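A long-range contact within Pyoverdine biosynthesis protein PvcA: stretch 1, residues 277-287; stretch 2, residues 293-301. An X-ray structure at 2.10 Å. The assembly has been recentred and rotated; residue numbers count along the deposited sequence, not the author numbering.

Stretch 1 (277-287) WLTPWHGVAVN
Stretch 2 293-301: VLMKRSEVL

Residues 277-283 form an irregular lead-in, turned at H282 N to T279 O (3.0 Å), before strand 284-287. This strand runs antiparallel to strand 293-295, their axes crossing at 131° with a closest approach of 4.7 Å. V284 and V286 (phi/psi -134/145 and -132/124) occupy hydrogen-bonded positions opposite M295 and V293, with CA-CA separations of 5.6 and 5.2 Å; A285 and L294 form the intervening non-hydrogen-bonded pair, their CA atoms 4.7 Å apart. Two reciprocal pairs of bonds fix this register: V284 N to M295 O (2.8 Å) and M295 N to V284 O (3.0 Å), then V286 N to V293 O (2.7 Å) and V293 N to V286 O (2.9 Å). K296 occupies the N-cap position right before helix 297-301, and its O accepts a hydrogen bond from V300 N at 3.2 Å.

G283 is extended (-151/-163), and its CA lies 3.4 Å from M295 O; a CB there would clash with that oxygen. On the sheet face of V284, V286, V293 and M295, the helix supplies V300 (p): its CG1 lies 3.9 Å from V284 CG2 (chi1 m), and its CG2 3.8 Å from V286 CG2 (chi1 t). V286 CG2 also packs 3.7 Å from SD of M295 (m, t, p). On the other face, L294 (t, p) places CG 3.8 Å from CD2 of L278 (t, p) and CD2 4.1 Å from P280 CD.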

# COMPACT_ATOMS: atom_id res chain seq x y z
N TRP A 277 4.18 8.37 3.92
CA TRP A 277 2.80 8.03 3.57
C TRP A 277 2.52 7.95 2.05
O TRP A 277 1.44 7.51 1.63
CB TRP A 277 1.82 9.04 4.22
CG TRP A 277 1.74 8.89 5.71
CD1 TRP A 277 2.41 9.63 6.65
CD2 TRP A 277 0.96 7.93 6.44
NE1 TRP A 277 2.09 9.19 7.91
CE2 TRP A 277 1.20 8.15 7.81
CE3 TRP A 277 0.08 6.91 6.06
CZ2 TRP A 277 0.60 7.37 8.82
CZ3 TRP A 277 -0.54 6.15 7.07
CH2 TRP A 277 -0.27 6.39 8.43
N LEU A 278 3.48 8.39 1.23
CA LEU A 278 3.23 8.50 -0.20
C LEU A 278 3.37 7.15 -0.88
O LEU A 278 4.33 6.42 -0.64
CB LEU A 278 4.18 9.52 -0.85
CG LEU A 278 3.90 9.91 -2.32
CD1 LEU A 278 2.46 10.43 -2.50
CD2 LEU A 278 4.91 10.95 -2.79
N THR A 279 2.40 6.85 -1.75
CA THR A 279 2.39 5.63 -2.53
C THR A 279 2.24 5.96 -4.04
O THR A 279 1.74 7.04 -4.38
CB THR A 279 1.27 4.70 -2.07
OG1 THR A 279 0.02 5.35 -2.26
CG2 THR A 279 1.44 4.31 -0.58
N PRO A 280 2.70 5.06 -4.93
CA PRO A 280 2.70 5.32 -6.38
C PRO A 280 1.34 5.61 -7.03
O PRO A 280 1.29 6.29 -8.05
CB PRO A 280 3.32 4.06 -6.98
CG PRO A 280 3.29 3.02 -5.90
CD PRO A 280 3.33 3.76 -4.61
N TRP A 281 0.24 5.15 -6.43
CA TRP A 281 -1.09 5.45 -6.96
C TRP A 281 -1.64 6.81 -6.52
O TRP A 281 -2.75 7.18 -6.89
CB TRP A 281 -2.09 4.32 -6.66
CG TRP A 281 -2.11 3.85 -5.22
CD1 TRP A 281 -3.01 4.22 -4.25
CD2 TRP A 281 -1.21 2.92 -4.61
NE1 TRP A 281 -2.71 3.59 -3.06
CE2 TRP A 281 -1.61 2.78 -3.25
CE3 TRP A 281 -0.11 2.18 -5.07
CZ2 TRP A 281 -0.94 1.94 -2.34
CZ3 TRP A 281 0.57 1.34 -4.16
CH2 TRP A 281 0.14 1.23 -2.82
N HIS A 282 -0.85 7.54 -5.73
CA HIS A 282 -1.18 8.90 -5.27
C HIS A 282 -0.12 9.91 -5.70
O HIS A 282 -0.19 11.07 -5.33
CB HIS A 282 -1.31 8.94 -3.74
CG HIS A 282 -2.58 8.33 -3.23
ND1 HIS A 282 -3.75 9.05 -3.12
CD2 HIS A 282 -2.87 7.08 -2.82
CE1 HIS A 282 -4.70 8.27 -2.65
NE2 HIS A 282 -4.19 7.06 -2.46
N GLY A 283 0.85 9.48 -6.51
CA GLY A 283 1.92 10.36 -6.96
C GLY A 283 2.50 9.99 -8.31
O GLY A 283 1.88 9.26 -9.09
N VAL A 284 3.68 10.53 -8.60
CA VAL A 284 4.34 10.35 -9.90
C VAL A 284 5.81 10.01 -9.72
O VAL A 284 6.45 10.50 -8.78
CB VAL A 284 4.25 11.60 -10.84
CG1 VAL A 284 2.82 11.85 -11.29
CG2 VAL A 284 4.84 12.85 -10.18
N ALA A 285 6.33 9.17 -10.61
CA ALA A 285 7.76 8.88 -10.64
C ALA A 285 8.47 10.08 -11.22
O ALA A 285 7.97 10.72 -12.14
CB ALA A 285 8.03 7.63 -11.49
N VAL A 286 9.61 10.43 -10.64
CA VAL A 286 10.37 11.60 -11.08
C VAL A 286 11.83 11.21 -11.26
O VAL A 286 12.45 10.70 -10.33
CB VAL A 286 10.29 12.80 -10.07
CG1 VAL A 286 11.08 13.99 -10.59
CG2 VAL A 286 8.84 13.20 -9.81
N ASN A 287 12.35 11.46 -12.46
CA ASN A 287 13.76 11.28 -12.74
C ASN A 287 14.48 12.59 -12.40
O ASN A 287 14.25 13.61 -13.05
CB ASN A 287 13.95 10.91 -14.22
CG ASN A 287 15.33 10.32 -14.53
OD1 ASN A 287 15.55 9.84 -15.63
ND2 ASN A 287 16.24 10.35 -13.56
N VAL A 293 12.65 8.95 -8.06
CA VAL A 293 12.09 9.26 -6.75
C VAL A 293 10.59 9.38 -6.98
O VAL A 293 10.15 9.74 -8.07
CB VAL A 293 12.69 10.59 -6.18
CG1 VAL A 293 11.92 11.09 -4.98
CG2 VAL A 293 14.14 10.41 -5.80
N LEU A 294 9.81 9.05 -5.95
CA LEU A 294 8.37 9.26 -5.98
C LEU A 294 8.00 10.59 -5.28
O LEU A 294 8.46 10.87 -4.17
CB LEU A 294 7.66 8.06 -5.36
CG LEU A 294 6.15 8.14 -5.11
CD1 LEU A 294 5.38 8.05 -6.42
CD2 LEU A 294 5.74 7.02 -4.14
N MET A 295 7.19 11.39 -5.96
CA MET A 295 6.76 12.72 -5.49
C MET A 295 5.29 12.93 -5.81
O MET A 295 4.71 12.22 -6.64
CB MET A 295 7.56 13.84 -6.19
CG MET A 295 9.08 13.78 -6.06
SD MET A 295 9.91 15.20 -6.84
CE MET A 295 9.34 16.52 -5.79
N LYS A 296 4.68 13.92 -5.16
CA LYS A 296 3.35 14.40 -5.53
C LYS A 296 3.46 15.26 -6.80
O LYS A 296 4.35 16.10 -6.91
CB LYS A 296 2.75 15.19 -4.37
N ARG A 297 2.56 15.04 -7.76
CA ARG A 297 2.58 15.75 -9.05
C ARG A 297 2.60 17.28 -8.90
O ARG A 297 3.32 17.97 -9.63
CB ARG A 297 1.40 15.32 -9.93
CG ARG A 297 1.53 15.71 -11.40
CD ARG A 297 0.32 15.24 -12.21
NE ARG A 297 0.38 15.70 -13.60
CZ ARG A 297 -0.67 15.88 -14.40
NH1 ARG A 297 -1.91 15.65 -13.97
NH2 ARG A 297 -0.50 16.31 -15.64
N SER A 298 1.82 17.80 -7.95
CA SER A 298 1.79 19.24 -7.71
C SER A 298 3.18 19.76 -7.29
O SER A 298 3.60 20.82 -7.74
CB SER A 298 0.73 19.61 -6.67
OG SER A 298 1.13 19.27 -5.36
N GLU A 299 3.89 18.99 -6.46
CA GLU A 299 5.22 19.39 -6.00
C GLU A 299 6.25 19.45 -7.13
O GLU A 299 7.08 20.36 -7.18
CB GLU A 299 5.71 18.49 -4.87
N VAL A 300 6.20 18.47 -8.04
CA VAL A 300 7.15 18.41 -9.16
C VAL A 300 6.89 19.51 -10.21
O VAL A 300 7.84 20.04 -10.80
CB VAL A 300 7.27 16.96 -9.77
CG1 VAL A 300 6.02 16.57 -10.54
CG2 VAL A 300 8.50 16.84 -10.67
N LEU A 301 5.62 19.87 -10.42
CA LEU A 301 5.26 20.98 -11.31
C LEU A 301 5.75 22.32 -10.76
O LEU A 301 6.15 23.20 -11.52
CB LEU A 301 3.74 21.06 -11.53
CG LEU A 301 3.00 19.91 -12.22
CD1 LEU A 301 1.51 20.27 -12.26
CD2 LEU A 301 3.54 19.65 -13.63